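Local coordinates for type 4 fimbrial biogenesis protein PilY1 (Pseudomonas aeruginosa, PDB 3HX6), which takes part in type IV pilus assembly, calcium-dependent twitching motility and adhesion to host cells, and is represented here by its C-terminal beta-propeller domain, at residues Asp437-Asn441 with Gly442-Gly446; Ile454-Gly457 with Gln458-Leu461. The protein carries 3 engineered substitutions. One frame throughout, in Å; residues are numbered along the deposited sequence.

Interaction 1 of 2, residues Asp437-Asn441 with Gly442-Gly446; sequences DFMVN and GTLKG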
loop_
_atom_site.group_PDB
_atom_site.type_symbol
_atom_site.label_atom_id
_atom_site.label_comp_id
_atom_site.label_asym_id
_atom_site.label_seq_id
_atom_site.Cartn_x
_atom_site.Cartn_y
_atom_site.Cartn_z
ATOM N N ASP A 437 -27.175 -16.222 12.694
ATOM C CA ASP A 437 -27.501 -15.592 13.965
ATOM C C ASP A 437 -26.191 -15.431 14.733
ATOM O O ASP A 437 -25.345 -16.333 14.738
ATOM C CB ASP A 437 -28.488 -16.446 14.771
ATOM C CG ASP A 437 -29.897 -16.431 14.185
ATOM O OD1 ASP A 437 -30.488 -15.339 14.059
ATOM O OD2 ASP A 437 -30.419 -17.514 13.851
ATOM N N PHE A 438 -26.011 -14.270 15.352
ATOM C CA PHE A 438 -24.800 -14.010 16.113
ATOM C C PHE A 438 -24.870 -14.726 17.457
ATOM O O PHE A 438 -25.293 -14.158 18.468
ATOM C CB PHE A 438 -24.615 -12.506 16.312
ATOM C CG PHE A 438 -24.244 -11.776 15.051
ATOM C CD1 PHE A 438 -23.082 -12.104 14.361
ATOM C CD2 PHE A 438 -25.057 -10.771 14.551
ATOM C CE1 PHE A 438 -22.734 -11.439 13.188
ATOM C CE2 PHE A 438 -24.721 -10.098 13.377
ATOM C CZ PHE A 438 -23.556 -10.433 12.696
ATOM N N MET A 439 -24.467 -15.989 17.440
ATOM C CA MET A 439 -24.474 -16.823 18.630
ATOM C C MET A 439 -23.731 -18.108 18.310
ATOM O O MET A 439 -23.852 -18.650 17.207
ATOM C CB MET A 439 -25.916 -17.150 19.045
ATOM C CG MET A 439 -26.695 -17.996 18.031
ATOM S SD MET A 439 -28.437 -18.180 18.478
ATOM C CE MET A 439 -29.064 -19.254 17.140
ATOM N N VAL A 440 -22.949 -18.593 19.263
ATOM C CA VAL A 440 -22.217 -19.828 19.047
ATOM C C VAL A 440 -23.025 -20.987 19.627
ATOM O O VAL A 440 -23.167 -21.115 20.835
ATOM C CB VAL A 440 -20.821 -19.769 19.696
ATOM C CG1 VAL A 440 -20.939 -19.336 21.139
ATOM C CG2 VAL A 440 -20.150 -21.125 19.600
ATOM N N ASN A 441 -23.565 -21.820 18.749
ATOM C CA ASN A 441 -24.380 -22.961 19.153
ATOM C C ASN A 441 -25.571 -22.541 20.012
ATOM O O ASN A 441 -25.816 -23.107 21.078
ATOM C CB ASN A 441 -23.549 -23.994 19.918
ATOM C CG ASN A 441 -24.181 -25.380 19.886
ATOM O OD1 ASN A 441 -25.355 -25.529 19.545
ATOM N ND2 ASN A 441 -23.406 -26.397 20.244
ATOM N N GLY A 442 -26.298 -21.531 19.545
ATOM C CA GLY A 442 -27.476 -21.067 20.253
ATOM C C GLY A 442 -27.322 -20.270 21.537
ATOM O O GLY A 442 -28.325 -19.770 22.050
ATOM N N THR A 443 -26.111 -20.130 22.073
ATOM C CA THR A 443 -25.974 -19.364 23.308
ATOM C C THR A 443 -26.095 -17.863 23.060
ATOM O O THR A 443 -25.244 -17.236 22.417
ATOM C CB THR A 443 -24.661 -19.708 24.071
ATOM O OG1 THR A 443 -24.180 -18.557 24.772
ATOM C CG2 THR A 443 -23.631 -20.213 23.150
ATOM N N LEU A 444 -27.190 -17.310 23.571
ATOM C CA LEU A 444 -27.515 -15.897 23.429
ATOM C C LEU A 444 -26.707 -15.020 24.373
ATOM O O LEU A 444 -26.817 -15.145 25.591
ATOM C CB LEU A 444 -29.007 -15.692 23.691
ATOM C CG LEU A 444 -29.910 -16.605 22.860
ATOM C CD1 LEU A 444 -31.358 -16.403 23.269
ATOM C CD2 LEU A 444 -29.713 -16.311 21.370
ATOM N N LYS A 445 -25.899 -14.133 23.802
ATOM C CA LYS A 445 -25.072 -13.228 24.587
ATOM C C LYS A 445 -25.383 -11.784 24.214
ATOM O O LYS A 445 -24.795 -10.850 24.756
ATOM C CB LYS A 445 -23.588 -13.505 24.334
ATOM C CG LYS A 445 -23.069 -14.838 24.867
ATOM C CD LYS A 445 -23.277 -14.953 26.375
ATOM C CE LYS A 445 -22.274 -15.906 27.008
ATOM N NZ LYS A 445 -22.245 -17.232 26.335
ATOM N N GLY A 446 -26.307 -11.605 23.279
ATOM C CA GLY A 446 -26.647 -10.261 22.852
ATOM C C GLY A 446 -25.609 -9.690 21.900
ATOM O O GLY A 446 -25.421 -8.477 21.827
HETATM O O HOH W 1 -24.880 -13.683 21.278
HETATM O O HOH W 2 -25.857 -21.459 16.869
#
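Met439 lays its sulfur against the backbone of Gly442 and beside the side chain of Leu444. CG sits between the backbone N and the carbonyl carbon (chi1 64°), and from there the chain runs out extended, which carries SD to 3.5 Å from Gly442 CA. SD also meets Leu444 CD2 at 3.7 Å, where the two side chains run side by side and point the same way. Nearer the backbone, Met439 CB packs at 3.4 Å on Thr443 O. Val440 and Thr443 are the first and last residues of a type I' beta turn; the bond from Thr443 N to Val440 O is weak, and Val440 O is not securely placed. Asn441 and Gly442 take the two central positions with positive phi, which glycine accepts easily.

One water bridges the limbs, accepting from Lys445 N (2.8 Å) and donating to Phe438 O (2.9 Å); a second accepts from Gly442 N at 2.7 Å and donates only weakly to Met439 O. Lys445 NZ reaches back to Thr443 OG1, 2.8 Å away, though the Thr443 side chain is doubtful because its CG2 comes too close to Val440 O. The whole is a surface loop following strand 433-437, whose last residue, Asp437, is salt-bridged to Arg389. Met439 and Leu444 both rest on Ala365 of a neighbouring loop, while Phe438 turns the other way and touches Leu462 of strand 459-466.

Interaction 2 of 2, residues Ile454-Gly457 with Gln458-Leu461; sequences IAIG and QVVL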
loop_
_atom_site.group_PDB
_atom_site.type_symbol
_atom_site.label_atom_id
_atom_site.label_comp_id
_atom_site.label_asym_id
_atom_site.label_seq_id
_atom_site.Cartn_x
_atom_site.Cartn_y
_atom_site.Cartn_z
ATOM N N ILE A 454 -17.030 -4.467 5.609
ATOM C CA ILE A 454 -16.169 -4.286 4.448
ATOM C C ILE A 454 -16.201 -5.513 3.555
ATOM O O ILE A 454 -15.791 -6.600 3.963
ATOM C CB ILE A 454 -14.705 -4.046 4.876
ATOM C CG1 ILE A 454 -14.637 -2.844 5.822
ATOM C CG2 ILE A 454 -13.828 -3.820 3.643
ATOM C CD1 ILE A 454 -13.352 -2.797 6.661
ATOM N N ALA A 455 -16.690 -5.335 2.337
ATOM C CA ALA A 455 -16.757 -6.424 1.379
ATOM C C ALA A 455 -15.637 -6.208 0.369
ATOM O O ALA A 455 -15.567 -5.162 -0.272
ATOM C CB ALA A 455 -18.116 -6.429 0.677
ATOM N N ILE A 456 -14.753 -7.190 0.243
ATOM C CA ILE A 456 -13.636 -7.090 -0.688
ATOM C C ILE A 456 -13.352 -8.457 -1.280
ATOM O O ILE A 456 -13.322 -9.456 -0.562
ATOM C CB ILE A 456 -12.361 -6.546 0.019
ATOM C CG1 ILE A 456 -11.194 -6.492 -0.970
ATOM C CG2 ILE A 456 -12.014 -7.412 1.221
ATOM C CD1 ILE A 456 -9.947 -5.818 -0.418
ATOM N N GLY A 457 -13.144 -8.500 -2.591
ATOM C CA GLY A 457 -12.883 -9.771 -3.244
ATOM C C GLY A 457 -13.985 -10.768 -2.925
ATOM O O GLY A 457 -15.166 -10.490 -3.131
ATOM N N GLN A 458 -13.604 -11.924 -2.397
ATOM C CA GLN A 458 -14.573 -12.963 -2.061
ATOM C C GLN A 458 -14.810 -13.072 -0.555
ATOM O O GLN A 458 -15.031 -14.165 -0.035
ATOM C CB GLN A 458 -14.099 -14.316 -2.607
ATOM C CG GLN A 458 -13.827 -14.326 -4.109
ATOM C CD GLN A 458 -13.198 -15.631 -4.584
ATOM O OE1 GLN A 458 -13.793 -16.706 -4.461
ATOM N NE2 GLN A 458 -11.983 -15.540 -5.124
ATOM N N VAL A 459 -14.769 -11.947 0.147
ATOM C CA VAL A 459 -14.999 -11.976 1.588
ATOM C C VAL A 459 -15.724 -10.736 2.093
ATOM O O VAL A 459 -15.631 -9.660 1.504
ATOM C CB VAL A 459 -13.670 -12.072 2.393
ATOM C CG1 VAL A 459 -12.766 -13.128 1.804
ATOM C CG2 VAL A 459 -12.975 -10.725 2.418
ATOM N N VAL A 460 -16.457 -10.899 3.185
ATOM C CA VAL A 460 -17.124 -9.769 3.805
ATOM C C VAL A 460 -16.533 -9.727 5.206
ATOM O O VAL A 460 -16.520 -10.729 5.918
ATOM C CB VAL A 460 -18.659 -9.933 3.855
ATOM C CG1 VAL A 460 -19.043 -11.174 4.645
ATOM C CG2 VAL A 460 -19.278 -8.680 4.460
ATOM N N LEU A 461 -16.000 -8.571 5.573
ATOM C CA LEU A 461 -15.370 -8.386 6.868
ATOM C C LEU A 461 -16.288 -7.567 7.758
ATOM O O LEU A 461 -16.800 -6.535 7.343
ATOM C CB LEU A 461 -14.038 -7.666 6.670
ATOM C CG LEU A 461 -13.073 -8.411 5.745
ATOM C CD1 LEU A 461 -12.031 -7.450 5.200
ATOM C CD2 LEU A 461 -12.420 -9.558 6.511
HETATM O O HOH W 3 -16.877 -9.541 -1.287
#
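Ile454 and Leu461 face each other across two antiparallel strands and share a pair of short, nearly straight backbone bonds. Ile454 N gives to Leu461 O at 2.7 Å in the carbonyl plane, and Leu461 N returns to Ile454 O at 2.6 Å, tilted 27° from that carbonyl's plane. Their side chains leave on the same face, with the two CB atoms 4.1 Å apart.

Ile456 extends this apolar strip toward the turn. Its CG1 is anti to the backbone N (chi1 178°) and leads away, leaving the CG2 branch to do the touching: it lies 3.7 Å from Val459 CG2, the two side chains running alongside, and 4.0 Å from Leu461 CD1, which it meets at a slant. Ile456 and Val459 are also joined by two backbone bonds, the one from Ile456 N to Val459 O being 2.9 Å long. Ala455 and Val460 form the non-hydrogen-bonded pair between and turn to the other face. At the tip a water donates to both Gly457 O and Val459 O. Gly457, with positive phi, takes the first central position of the type II' turn and Gln458 the second, making this a classic two-residue beta hairpin.

Overall arrangement
Both contacts are tight reversals of a continuous chain, met in series, with centres about 23 Å apart and nearest atoms about 9 Å apart. Interaction 1 is a surface turn that rests on methionine packing and bridging water, its one cross-turn backbone bond being weak; interaction 2 is partly buried, and regular strand pairing does the work. Both place glycine in the turn, second of the two central residues in the type I' turn and first in the type II'. They belong to the same mixed sheet: interaction 1 leaves it at the end of strand 433-437, and interaction 2 forms its edge within this chain through strand 454-456 paired with strand 459-466. That longer strand links them, since Lys445 of interaction 1 touches its Thr466.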